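PDB 1KPH: cyclopropane mycolic acid synthase 1 from Mycobacterium tuberculosis, which converts a double bond at the distal position of an alpha mycolic acid into a cyclopropane ring, using a methylene group from S-adenosyl-L-methionine. Local coordinates for residues D54-K59 against V134-F139; T78-V83 against A108-L113; T197-G202 against Y259-K264; K234-W239 against E271-G276. All coordinates share one frame; numbering follows the deposited sequence.

Contact 1: D54-K59 against V134-F139. With SAH (S-adenosyl-L-homocysteine), chain F; 10A (didecyl-dimethyl-ammonium), chain G.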
# COMPACT_ATOMS: atom_id res chain seq x y z
N ASP A 54 11.62 5.90 -2.80
CA ASP A 54 12.23 7.08 -3.44
C ASP A 54 11.49 7.47 -4.72
O ASP A 54 11.34 8.65 -5.02
CB ASP A 54 13.71 6.80 -3.73
CG ASP A 54 14.57 6.86 -2.48
OD1 ASP A 54 15.69 6.29 -2.49
OD2 ASP A 54 14.14 7.47 -1.48
N LEU A 55 11.02 6.47 -5.47
CA LEU A 55 10.28 6.71 -6.70
C LEU A 55 9.01 7.50 -6.38
O LEU A 55 8.66 8.45 -7.07
CB LEU A 55 9.91 5.39 -7.38
CG LEU A 55 9.08 5.53 -8.66
CD1 LEU A 55 9.92 6.14 -9.77
CD2 LEU A 55 8.56 4.16 -9.08
N ALA A 56 8.33 7.09 -5.31
CA ALA A 56 7.10 7.75 -4.89
C ALA A 56 7.37 9.14 -4.30
O ALA A 56 6.75 10.13 -4.69
CB ALA A 56 6.35 6.89 -3.87
N LEU A 57 8.30 9.21 -3.35
CA LEU A 57 8.61 10.49 -2.72
C LEU A 57 9.25 11.48 -3.69
O LEU A 57 9.05 12.69 -3.58
CB LEU A 57 9.54 10.28 -1.51
CG LEU A 57 8.99 9.43 -0.35
CD1 LEU A 57 9.99 9.45 0.80
CD2 LEU A 57 7.65 9.99 0.11
N GLY A 58 10.01 10.96 -4.65
CA GLY A 58 10.66 11.81 -5.63
C GLY A 58 9.72 12.52 -6.58
O GLY A 58 10.15 13.37 -7.35
N LYS A 59 8.43 12.18 -6.53
CA LYS A 59 7.44 12.80 -7.40
C LYS A 59 6.68 13.91 -6.68
O LYS A 59 5.89 14.64 -7.29
CB LYS A 59 6.44 11.74 -7.90
CG LYS A 59 7.05 10.69 -8.83
CD LYS A 59 6.06 9.55 -9.11
CE LYS A 59 6.69 8.46 -9.98
NZ LYS A 59 5.74 7.36 -10.34
N VAL A 134 1.02 11.02 0.27
CA VAL A 134 1.50 9.79 -0.34
C VAL A 134 0.64 8.68 0.25
O VAL A 134 0.33 8.69 1.44
CB VAL A 134 3.00 9.52 -0.02
CG1 VAL A 134 3.21 9.38 1.48
CG2 VAL A 134 3.46 8.26 -0.75
N SER A 135 0.21 7.76 -0.60
CA SER A 135 -0.59 6.64 -0.14
C SER A 135 -0.23 5.44 -0.98
O SER A 135 -0.47 5.42 -2.20
CB SER A 135 -2.09 6.94 -0.25
OG SER A 135 -2.85 5.91 0.35
N ILE A 136 0.35 4.44 -0.34
CA ILE A 136 0.78 3.24 -1.03
C ILE A 136 0.08 1.98 -0.52
O ILE A 136 0.23 1.60 0.64
CB ILE A 136 2.31 3.05 -0.87
CG1 ILE A 136 3.04 4.26 -1.48
CG2 ILE A 136 2.76 1.76 -1.56
CD1 ILE A 136 4.47 4.42 -1.02
N GLY A 137 -0.70 1.36 -1.40
CA GLY A 137 -1.39 0.14 -1.03
C GLY A 137 -2.45 0.24 0.05
O GLY A 137 -2.70 -0.74 0.74
N ALA A 138 -3.05 1.41 0.21
CA ALA A 138 -4.10 1.58 1.21
C ALA A 138 -5.45 1.73 0.51
O ALA A 138 -6.49 1.32 1.02
CB ALA A 138 -3.81 2.82 2.06
N PHE A 139 -5.40 2.31 -0.68
CA PHE A 139 -6.59 2.53 -1.50
C PHE A 139 -7.45 1.27 -1.60
O PHE A 139 -8.67 1.33 -1.44
CB PHE A 139 -6.17 2.99 -2.90
CG PHE A 139 -7.23 3.75 -3.64
CD1 PHE A 139 -7.66 4.99 -3.17
CD2 PHE A 139 -7.77 3.25 -4.82
CE1 PHE A 139 -8.63 5.72 -3.87
CE2 PHE A 139 -8.73 3.97 -5.53
CZ PHE A 139 -9.16 5.21 -5.05
N SAH F . 1.83 1.96 2.90
CA SAH F . 2.47 0.89 3.66
CB SAH F . 1.44 -0.15 4.16
CG SAH F . 0.42 -0.72 3.15
C SAH F . 3.55 0.18 2.82
OXT SAH F . 4.30 -0.63 3.39
C5' SAH F . -2.26 -1.00 3.94
C4' SAH F . -2.21 0.12 4.97
O4' SAH F . -3.24 1.13 4.77
C3' SAH F . -2.37 -0.38 6.40
O3' SAH F . -1.39 0.28 7.25
C2' SAH F . -3.78 0.01 6.76
O2' SAH F . -3.97 0.14 8.17
C1' SAH F . -3.96 1.29 6.01
N9 SAH F . -5.36 1.64 5.77
C8 SAH F . -6.38 0.92 5.23
N7 SAH F . -7.53 1.51 5.14
C5 SAH F . -7.26 2.76 5.67
C6 SAH F . -8.10 4.04 5.90
N6 SAH F . -9.40 4.13 5.58
N1 SAH F . -7.45 5.11 6.47
C2 SAH F . -6.13 5.01 6.79
N3 SAH F . -5.30 3.95 6.63
C4 SAH F . -5.93 2.86 6.06
C1 10A G . -10.85 -8.27 -6.10
C2 10A G . -10.71 -7.99 -4.60
C3 10A G . -9.34 -7.37 -4.30
C4 10A G . -9.06 -7.06 -2.83
C5 10A G . -7.65 -6.46 -2.75
C6 10A G . -7.14 -6.13 -1.34
C7 10A G . -5.71 -5.60 -1.56
C8 10A G . -4.91 -5.35 -0.27
C9 10A G . -3.49 -4.90 -0.68
C10 10A G . -2.58 -4.84 0.55
N1 10A G . -1.06 -4.64 0.44
C11 10A G . -0.53 -4.74 1.85
C12 10A G . -0.72 -3.26 -0.06
C13 10A G . -0.30 -5.61 -0.47
C14 10A G . -0.37 -7.16 -0.30
C15 10A G . 0.14 -8.01 -1.49
C16 10A G . -0.58 -7.91 -2.85
C17 10A G . -2.03 -8.42 -2.83
C18 10A G . -2.71 -8.34 -4.20
C19 10A G . -4.15 -8.88 -4.11
C20 10A G . -4.80 -8.83 -5.51
C21 10A G . -6.22 -9.40 -5.48
C22 10A G . -6.79 -9.35 -6.90

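Contact 2: T78-V83 against A108-L113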
# COMPACT_ATOMS: atom_id res chain seq x y z
N THR A 78 8.11 4.36 5.03
CA THR A 78 8.03 5.51 4.16
C THR A 78 8.13 6.82 4.93
O THR A 78 8.87 7.73 4.52
CB THR A 78 6.72 5.47 3.33
OG1 THR A 78 6.79 4.38 2.41
CG2 THR A 78 6.53 6.77 2.54
N MET A 79 7.42 6.91 6.05
CA MET A 79 7.43 8.10 6.91
C MET A 79 8.84 8.43 7.38
O MET A 79 9.28 9.57 7.31
CB MET A 79 6.57 7.87 8.15
CG MET A 79 5.06 7.87 7.96
SD MET A 79 4.26 7.27 9.49
CE MET A 79 4.39 8.73 10.54
N MET A 80 9.54 7.42 7.91
CA MET A 80 10.88 7.62 8.42
C MET A 80 11.89 7.96 7.33
O MET A 80 12.84 8.71 7.57
CB MET A 80 11.34 6.40 9.21
CG MET A 80 10.42 6.04 10.39
SD MET A 80 9.94 7.44 11.43
CE MET A 80 11.48 7.80 12.29
N ARG A 81 11.69 7.41 6.14
CA ARG A 81 12.57 7.69 5.00
C ARG A 81 12.36 9.16 4.61
O ARG A 81 13.32 9.88 4.32
CB ARG A 81 12.21 6.79 3.82
CG ARG A 81 12.94 7.10 2.51
CD ARG A 81 14.41 6.75 2.60
NE ARG A 81 15.10 6.82 1.31
CZ ARG A 81 16.39 6.52 1.15
NH1 ARG A 81 17.10 6.13 2.20
NH2 ARG A 81 16.97 6.61 -0.03
N ALA A 82 11.10 9.59 4.62
CA ALA A 82 10.77 10.97 4.28
C ALA A 82 11.50 11.90 5.25
O ALA A 82 12.08 12.90 4.84
CB ALA A 82 9.26 11.18 4.36
N VAL A 83 11.46 11.56 6.53
CA VAL A 83 12.13 12.37 7.55
C VAL A 83 13.65 12.37 7.38
O VAL A 83 14.27 13.42 7.23
CB VAL A 83 11.82 11.83 8.97
CG1 VAL A 83 12.70 12.55 10.00
CG2 VAL A 83 10.36 12.03 9.30
N ALA A 108 9.07 7.76 18.94
CA ALA A 108 9.60 7.99 20.28
C ALA A 108 11.12 7.86 20.36
O ALA A 108 11.77 8.58 21.11
CB ALA A 108 8.95 7.02 21.26
N ASN A 109 11.69 6.95 19.57
CA ASN A 109 13.14 6.74 19.60
C ASN A 109 13.95 7.51 18.56
O ASN A 109 15.18 7.47 18.58
CB ASN A 109 13.43 5.25 19.47
CG ASN A 109 12.93 4.45 20.65
OD1 ASN A 109 13.31 4.72 21.80
ND2 ASN A 109 12.08 3.47 20.39
N SER A 110 13.28 8.22 17.66
CA SER A 110 13.99 8.99 16.64
C SER A 110 14.82 10.12 17.24
O SER A 110 14.41 10.74 18.22
CB SER A 110 13.01 9.58 15.63
OG SER A 110 13.65 10.49 14.75
N GLU A 111 16.00 10.38 16.68
CA GLU A 111 16.83 11.47 17.17
C GLU A 111 16.77 12.64 16.19
O GLU A 111 17.50 13.62 16.32
CB GLU A 111 18.28 11.01 17.39
CG GLU A 111 18.75 9.86 16.50
CD GLU A 111 18.85 10.24 15.05
OE1 GLU A 111 17.81 10.53 14.43
OE2 GLU A 111 19.99 10.26 14.52
N ASN A 112 15.87 12.53 15.22
CA ASN A 112 15.69 13.58 14.22
C ASN A 112 14.74 14.63 14.79
O ASN A 112 13.76 14.29 15.44
CB ASN A 112 15.11 13.00 12.94
CG ASN A 112 15.22 13.96 11.78
OD1 ASN A 112 16.13 13.87 10.96
ND2 ASN A 112 14.30 14.92 11.73
N LEU A 113 15.04 15.90 14.53
CA LEU A 113 14.24 17.01 15.04
C LEU A 113 12.86 17.23 14.42
O LEU A 113 12.01 17.88 15.04
CB LEU A 113 15.02 18.32 14.92
CG LEU A 113 16.40 18.40 15.58
CD1 LEU A 113 16.99 19.78 15.35
CD2 LEU A 113 16.29 18.12 17.07

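Contact 3: T197-G202 against Y259-K264. With 10A (didecyl-dimethyl-ammonium), chain G.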
# COMPACT_ATOMS: atom_id res chain seq x y z
N THR A 197 -12.33 -12.99 1.15
CA THR A 197 -12.91 -13.73 2.26
C THR A 197 -11.93 -14.16 3.35
O THR A 197 -12.23 -14.06 4.53
CB THR A 197 -13.66 -14.99 1.74
OG1 THR A 197 -12.75 -15.84 1.05
CG2 THR A 197 -14.77 -14.58 0.79
N GLU A 198 -10.75 -14.63 2.96
CA GLU A 198 -9.77 -15.09 3.94
C GLU A 198 -8.51 -14.26 4.15
O GLU A 198 -7.77 -14.50 5.12
CB GLU A 198 -9.36 -16.53 3.60
CG GLU A 198 -10.49 -17.53 3.71
CD GLU A 198 -10.08 -18.92 3.26
OE1 GLU A 198 -9.08 -19.46 3.78
OE2 GLU A 198 -10.78 -19.48 2.38
N ILE A 199 -8.24 -13.29 3.28
CA ILE A 199 -7.03 -12.48 3.42
C ILE A 199 -7.33 -11.01 3.70
O ILE A 199 -6.90 -10.46 4.72
CB ILE A 199 -6.15 -12.56 2.15
CG1 ILE A 199 -5.93 -14.02 1.76
CG2 ILE A 199 -4.80 -11.88 2.41
CD1 ILE A 199 -5.23 -14.86 2.80
N PHE A 200 -8.07 -10.37 2.80
CA PHE A 200 -8.40 -8.96 2.98
C PHE A 200 -9.90 -8.70 3.01
O PHE A 200 -10.50 -8.32 2.01
CB PHE A 200 -7.77 -8.12 1.87
CG PHE A 200 -6.27 -8.21 1.83
CD1 PHE A 200 -5.62 -8.86 0.79
CD2 PHE A 200 -5.50 -7.62 2.84
CE1 PHE A 200 -4.23 -8.94 0.75
CE2 PHE A 200 -4.11 -7.70 2.80
CZ PHE A 200 -3.47 -8.36 1.76
N PRO A 201 -10.53 -8.92 4.18
CA PRO A 201 -11.97 -8.69 4.31
C PRO A 201 -12.28 -7.24 3.93
O PRO A 201 -11.62 -6.32 4.42
CB PRO A 201 -12.23 -8.96 5.79
CG PRO A 201 -11.20 -9.99 6.12
CD PRO A 201 -9.98 -9.47 5.43
N GLY A 202 -13.26 -7.05 3.05
CA GLY A 202 -13.63 -5.71 2.65
C GLY A 202 -12.82 -5.14 1.50
O GLY A 202 -13.11 -4.05 1.01
N TYR A 259 -0.46 -20.37 8.03
CA TYR A 259 0.68 -20.48 7.12
C TYR A 259 0.21 -20.86 5.71
O TYR A 259 0.52 -20.17 4.74
CB TYR A 259 1.67 -21.54 7.63
CG TYR A 259 2.71 -21.93 6.61
CD1 TYR A 259 3.79 -21.09 6.33
CD2 TYR A 259 2.60 -23.12 5.89
CE1 TYR A 259 4.72 -21.43 5.35
CE2 TYR A 259 3.51 -23.46 4.92
CZ TYR A 259 4.58 -22.61 4.65
OH TYR A 259 5.47 -22.95 3.66
N GLU A 260 -0.53 -21.97 5.63
CA GLU A 260 -1.05 -22.46 4.35
C GLU A 260 -1.85 -21.39 3.62
O GLU A 260 -1.73 -21.23 2.41
CB GLU A 260 -1.96 -23.67 4.58
CG GLU A 260 -1.24 -24.91 5.10
CD GLU A 260 -0.13 -25.36 4.18
OE1 GLU A 260 -0.39 -25.54 2.97
OE2 GLU A 260 1.00 -25.54 4.67
N ARG A 261 -2.66 -20.66 4.37
CA ARG A 261 -3.48 -19.61 3.79
C ARG A 261 -2.61 -18.51 3.20
O ARG A 261 -2.84 -18.06 2.08
CB ARG A 261 -4.41 -19.03 4.86
CG ARG A 261 -5.42 -18.03 4.34
CD ARG A 261 -6.50 -17.78 5.39
NE ARG A 261 -5.93 -17.29 6.64
CZ ARG A 261 -6.61 -17.17 7.77
NH1 ARG A 261 -7.89 -17.50 7.82
NH2 ARG A 261 -6.00 -16.71 8.86
N TYR A 262 -1.60 -18.07 3.94
CA TYR A 262 -0.72 -17.02 3.44
C TYR A 262 0.15 -17.45 2.26
O TYR A 262 0.43 -16.64 1.38
CB TYR A 262 0.14 -16.44 4.57
CG TYR A 262 -0.57 -15.31 5.27
CD1 TYR A 262 -1.67 -15.55 6.09
CD2 TYR A 262 -0.19 -13.98 5.05
CE1 TYR A 262 -2.38 -14.50 6.66
CE2 TYR A 262 -0.89 -12.93 5.63
CZ TYR A 262 -1.99 -13.20 6.43
OH TYR A 262 -2.70 -12.17 7.00
N MET A 263 0.58 -18.70 2.24
CA MET A 263 1.38 -19.16 1.11
C MET A 263 0.50 -19.16 -0.13
O MET A 263 0.91 -18.72 -1.21
CB MET A 263 1.93 -20.57 1.36
CG MET A 263 3.11 -20.64 2.32
SD MET A 263 4.55 -19.71 1.73
CE MET A 263 5.05 -20.71 0.31
N LYS A 264 -0.73 -19.66 0.02
CA LYS A 264 -1.68 -19.72 -1.08
C LYS A 264 -1.93 -18.31 -1.62
O LYS A 264 -2.01 -18.10 -2.83
CB LYS A 264 -2.99 -20.34 -0.61
CG LYS A 264 -4.11 -20.34 -1.65
CD LYS A 264 -5.38 -20.99 -1.10
CE LYS A 264 -6.53 -20.92 -2.08
NZ LYS A 264 -7.76 -21.55 -1.52
C1 10A G . -10.85 -8.27 -6.10
C2 10A G . -10.71 -7.99 -4.60
C3 10A G . -9.34 -7.37 -4.30
C4 10A G . -9.06 -7.06 -2.83
C5 10A G . -7.65 -6.46 -2.75
C6 10A G . -7.14 -6.13 -1.34
C7 10A G . -5.71 -5.60 -1.56
C8 10A G . -4.91 -5.35 -0.27
C9 10A G . -3.49 -4.90 -0.68
C10 10A G . -2.58 -4.84 0.55
N1 10A G . -1.06 -4.64 0.44
C11 10A G . -0.53 -4.74 1.85
C12 10A G . -0.72 -3.26 -0.06
C13 10A G . -0.30 -5.61 -0.47
C14 10A G . -0.37 -7.16 -0.30
C15 10A G . 0.14 -8.01 -1.49
C16 10A G . -0.58 -7.91 -2.85
C17 10A G . -2.03 -8.42 -2.83
C18 10A G . -2.71 -8.34 -4.20
C19 10A G . -4.15 -8.88 -4.11
C20 10A G . -4.80 -8.83 -5.51
C21 10A G . -6.22 -9.40 -5.48
C22 10A G . -6.79 -9.35 -6.90

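Contact 4: K234-W239 against E271-G276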
# COMPACT_ATOMS: atom_id res chain seq x y z
N LYS A 234 7.86 -10.48 -8.75
CA LYS A 234 9.14 -10.75 -8.10
C LYS A 234 9.05 -10.46 -6.60
O LYS A 234 9.51 -11.25 -5.78
CB LYS A 234 10.25 -9.91 -8.73
CG LYS A 234 11.65 -10.25 -8.22
CD LYS A 234 12.69 -9.41 -8.94
CE LYS A 234 14.10 -9.79 -8.55
NZ LYS A 234 15.08 -9.02 -9.38
N THR A 235 8.46 -9.32 -6.25
CA THR A 235 8.30 -8.97 -4.84
C THR A 235 7.57 -10.12 -4.13
O THR A 235 8.02 -10.61 -3.09
CB THR A 235 7.46 -7.67 -4.68
OG1 THR A 235 8.11 -6.59 -5.35
CG2 THR A 235 7.30 -7.32 -3.21
N LEU A 236 6.45 -10.54 -4.71
CA LEU A 236 5.66 -11.62 -4.15
C LEU A 236 6.42 -12.95 -4.11
O LEU A 236 6.29 -13.72 -3.16
CB LEU A 236 4.35 -11.77 -4.94
CG LEU A 236 3.33 -10.66 -4.68
CD1 LEU A 236 2.31 -10.59 -5.82
CD2 LEU A 236 2.64 -10.91 -3.35
N ASP A 237 7.22 -13.22 -5.14
CA ASP A 237 8.01 -14.45 -5.17
C ASP A 237 9.00 -14.43 -4.02
O ASP A 237 9.20 -15.44 -3.35
CB ASP A 237 8.77 -14.60 -6.50
CG ASP A 237 7.87 -14.96 -7.67
OD1 ASP A 237 6.78 -15.53 -7.44
OD2 ASP A 237 8.27 -14.70 -8.83
N LEU A 238 9.61 -13.27 -3.77
CA LEU A 238 10.59 -13.14 -2.69
C LEU A 238 9.92 -13.25 -1.33
O LEU A 238 10.50 -13.78 -0.38
CB LEU A 238 11.35 -11.81 -2.79
CG LEU A 238 12.22 -11.60 -4.03
CD1 LEU A 238 13.00 -10.30 -3.89
CD2 LEU A 238 13.18 -12.76 -4.20
N TRP A 239 8.69 -12.74 -1.21
CA TRP A 239 7.98 -12.82 0.07
C TRP A 239 7.64 -14.27 0.38
O TRP A 239 7.83 -14.73 1.51
CB TRP A 239 6.68 -12.00 0.05
CG TRP A 239 6.87 -10.51 0.17
CD1 TRP A 239 7.99 -9.85 0.61
CD2 TRP A 239 5.90 -9.50 -0.13
NE1 TRP A 239 7.78 -8.50 0.59
CE2 TRP A 239 6.51 -8.25 0.15
CE3 TRP A 239 4.58 -9.52 -0.60
CZ2 TRP A 239 5.83 -7.03 -0.04
CZ3 TRP A 239 3.91 -8.31 -0.79
CH2 TRP A 239 4.54 -7.08 -0.50
N GLU A 271 1.31 -15.09 -9.51
CA GLU A 271 0.96 -15.57 -10.85
C GLU A 271 -0.02 -14.60 -11.51
O GLU A 271 0.06 -14.36 -12.71
CB GLU A 271 0.33 -16.96 -10.77
CG GLU A 271 1.28 -18.02 -10.24
CD GLU A 271 2.53 -18.18 -11.09
OE1 GLU A 271 3.47 -18.88 -10.64
OE2 GLU A 271 2.59 -17.61 -12.20
N MET A 272 -0.93 -14.05 -10.71
CA MET A 272 -1.91 -13.10 -11.22
C MET A 272 -1.21 -11.91 -11.86
O MET A 272 -1.65 -11.40 -12.89
CB MET A 272 -2.83 -12.64 -10.10
CG MET A 272 -4.29 -13.04 -10.29
SD MET A 272 -4.51 -14.80 -10.62
CE MET A 272 -4.59 -14.82 -12.41
N PHE A 273 -0.12 -11.45 -11.25
CA PHE A 273 0.63 -10.33 -11.81
C PHE A 273 1.45 -10.78 -13.00
O PHE A 273 1.59 -10.05 -13.98
CB PHE A 273 1.54 -9.69 -10.76
CG PHE A 273 0.84 -8.71 -9.85
CD1 PHE A 273 0.54 -9.05 -8.54
CD2 PHE A 273 0.47 -7.46 -10.32
CE1 PHE A 273 -0.13 -8.15 -7.71
CE2 PHE A 273 -0.20 -6.55 -9.50
CZ PHE A 273 -0.50 -6.90 -8.19
N ARG A 274 1.98 -12.00 -12.92
CA ARG A 274 2.79 -12.56 -14.00
C ARG A 274 1.99 -12.65 -15.30
O ARG A 274 2.48 -12.28 -16.36
CB ARG A 274 3.32 -13.95 -13.61
CG ARG A 274 4.83 -14.10 -13.76
CD ARG A 274 5.27 -15.57 -13.63
NE ARG A 274 4.98 -16.12 -12.31
CZ ARG A 274 5.66 -15.82 -11.20
NH1 ARG A 274 6.67 -14.97 -11.24
NH2 ARG A 274 5.31 -16.37 -10.04
N ILE A 275 0.75 -13.14 -15.21
CA ILE A 275 -0.10 -13.29 -16.39
C ILE A 275 -0.80 -11.99 -16.81
O ILE A 275 -1.31 -11.89 -17.93
CB ILE A 275 -1.17 -14.39 -16.17
CG1 ILE A 275 -1.94 -14.63 -17.47
CG2 ILE A 275 -2.11 -14.00 -15.05
CD1 ILE A 275 -2.87 -15.82 -17.42
N GLY A 276 -0.82 -11.00 -15.92
CA GLY A 276 -1.43 -9.73 -16.27
C GLY A 276 -2.88 -9.45 -15.91
O GLY A 276 -3.45 -8.48 -16.41

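Contact 1: D54-K59 against V134-F139
The methyl of A56, on helix 45-57, rests on V134 and I136 of strand 132-136, a helix-on-sheet contact in the Rossmann-like core of an S-adenosylmethionine-dependent methyltransferase. The packing is purely apolar: A56 CB lies 4.2 Å from I136 CD1 and 4.5 Å from V134 CG2. V134 and I136, two positions apart on the strand, both direct their side chains at the helix, whereas S135 between them turns to the other side of the sheet and bonds through OG to the carbonyl of V71. I136 reaches A56 because CG1 stands anti to its carbonyl carbon (chi1 -60°) and the chain continues extended to CD1. L57 adds a looser flank, its end drawing nearer the strand while it packs on R81 and A82 of helix 77-86.

The ligands meet the strand's C-terminal end. The I136 carbonyl accepts a hydrogen bond from the amino N of S-adenosyl-L-homocysteine, N to O 2.8 Å. Two close approaches follow. G137, with positive phi (64°), begins the turn after the strand, and its O comes to 3.3 Å from methyl C12 of didecyl-dimethyl-ammonium. A138 CB sits 3.2 Å from ribose O4' of S-adenosyl-L-homocysteine.

Contact 2: T78-V83 against A108-L113
V83 and N112 make the closer of two side-chain contacts between helix 77-86 and the turn that follows helix 97-109. The two side chains slide past each other in opposite directions, and a methyl group of the valine does the touching: V83 CG1 lies 3.4 Å from N112 CG, the carbon of the side-chain amide, and 3.8 Å from N112 CB. With CG1 anti to the backbone N (chi1 171°), this branch of V83 is the one presented to the asparagine. The second contact is looser, M80 CE meeting S110 CB at 4.1 Å. M80 bends at both chi2 and chi3, which carries its terminal methyl closer to S110 than its CB direction would suggest.

Both helices belong to the Rossmann-like half of the enzyme. They are joined through strand 89-93, and V83 also packs on V90 of that strand, while K116 of strand 116-119 touches M80, V83 and S110.

No hydrogen bond crosses between the two segments. Within 108-113, S110, the first residue to leave helical angles after helix 97-109, forms an ST turn: its OG accepts from the backbone N of N112 at 3.1 Å, with an angle of 159° at the hydrogen. The bond closes the turn, in which S110 and N112 both point their CB atoms at helix 77-86, and the carbonyl of N112 takes a bond from K116 NZ.

Contact 3: T197-G202 against Y259-K264
Beside the lipid-like ligand pocket, the C-terminal end of helix 186-199 packs across helix 256-275, with I199 and E198 meeting R261 and the adjoining F200 lining the pocket. This is helix-helix packing in the helical part of the enzyme that contributes to the didecyl-dimethyl-ammonium site. I199 and R261 run past each other in opposite directions, I199 CD1 coming within 3.5 Å of R261 CG.

E198 meets the aliphatic part of R261 without a salt bridge: OE1 is 3.5 Å from R261 CD, while the nearest charged atoms, E198 OE1 and R261 NH1, stay 4.6 Å apart. Carboxylate and guanidinium planes are turned 66° against each other. The backbone O of E198 instead stands over one guanidinium face, 3.7 Å from R261 NE, which is buried here with no hydrogen-bond partner. A bend at chi3 (58°) brings the face of the guanidinium under this carbonyl.

F200 CB points away from helix 256-275, and its ring is sandwiched. I199 CG2 lies over one face, displaced toward the rim, and a decyl chain crosses the opposite face, with ligand C8 centred 3.6 Å above the ring plane of F200.

Contact 4: K234-W239 against E271-G276
R274 and D237 carry the polar half of this packing between helices 229-245 and 256-275, in the helical part of the enzyme that lies over the lipid-like ligand. The arginine approaches the carboxylate end-on, and the two side chains come from opposite directions: R274 NH1 donates to D237 OD2 at 2.9 Å, and R274 NH2 to D237 OD1 at 3.1 Å. Each oxygen uses its syn lone pair, and the planes of carboxylate and guanidinium lie 15° apart. These are the marks of a bidentate salt bridge, nearly straight, with 176° at the NH2 hydrogen.

E271, one turn earlier on the same helix, takes the other edge of the guanidinium. R274 NE meets E271 OE2 at 2.8 Å and NH2 meets OE1, both reaching the oxygens from above the carboxylate plane. Four bonds thus fix the rotation of the guanidinium between two acids, which would probably stabilise its positive charge. R274 bends at chi3 (-63°) to turn its head into this position.

L236 supplies the apolar half, crossing F273 at about a right angle. It also touches C269, the probable active-site residue, while F273 stacks on Y232. Helix 256-275 ends just beyond, in a Schellman motif with G276 as its C' residue. L236 CD1 meets the F273 ring obliquely, 3.6 Å from F273 CD1.

How the contacts relate
Contacts 1 and 2 lie in the Rossmann-like core, their centres about 17 Å apart, and contact 2 falls within the chain span between the two segments of contact 1. They touch directly: D54 of contact 1 forms a salt bridge with R81 of contact 2, and I136 packs on T78. Contacts 3 and 4 come later in the chain, with alternating segments, and share helix 256-275, their centres about 16 Å apart. Contacts 2 and 3 are farthest apart, at about 32 Å between centres. Didecyl-dimethyl-ammonium bridges the two halves, touching G137 of contact 1, F200 of contact 3 and W239 of contact 4, which places the lipid site between the helical part and the cofactor-binding sheet.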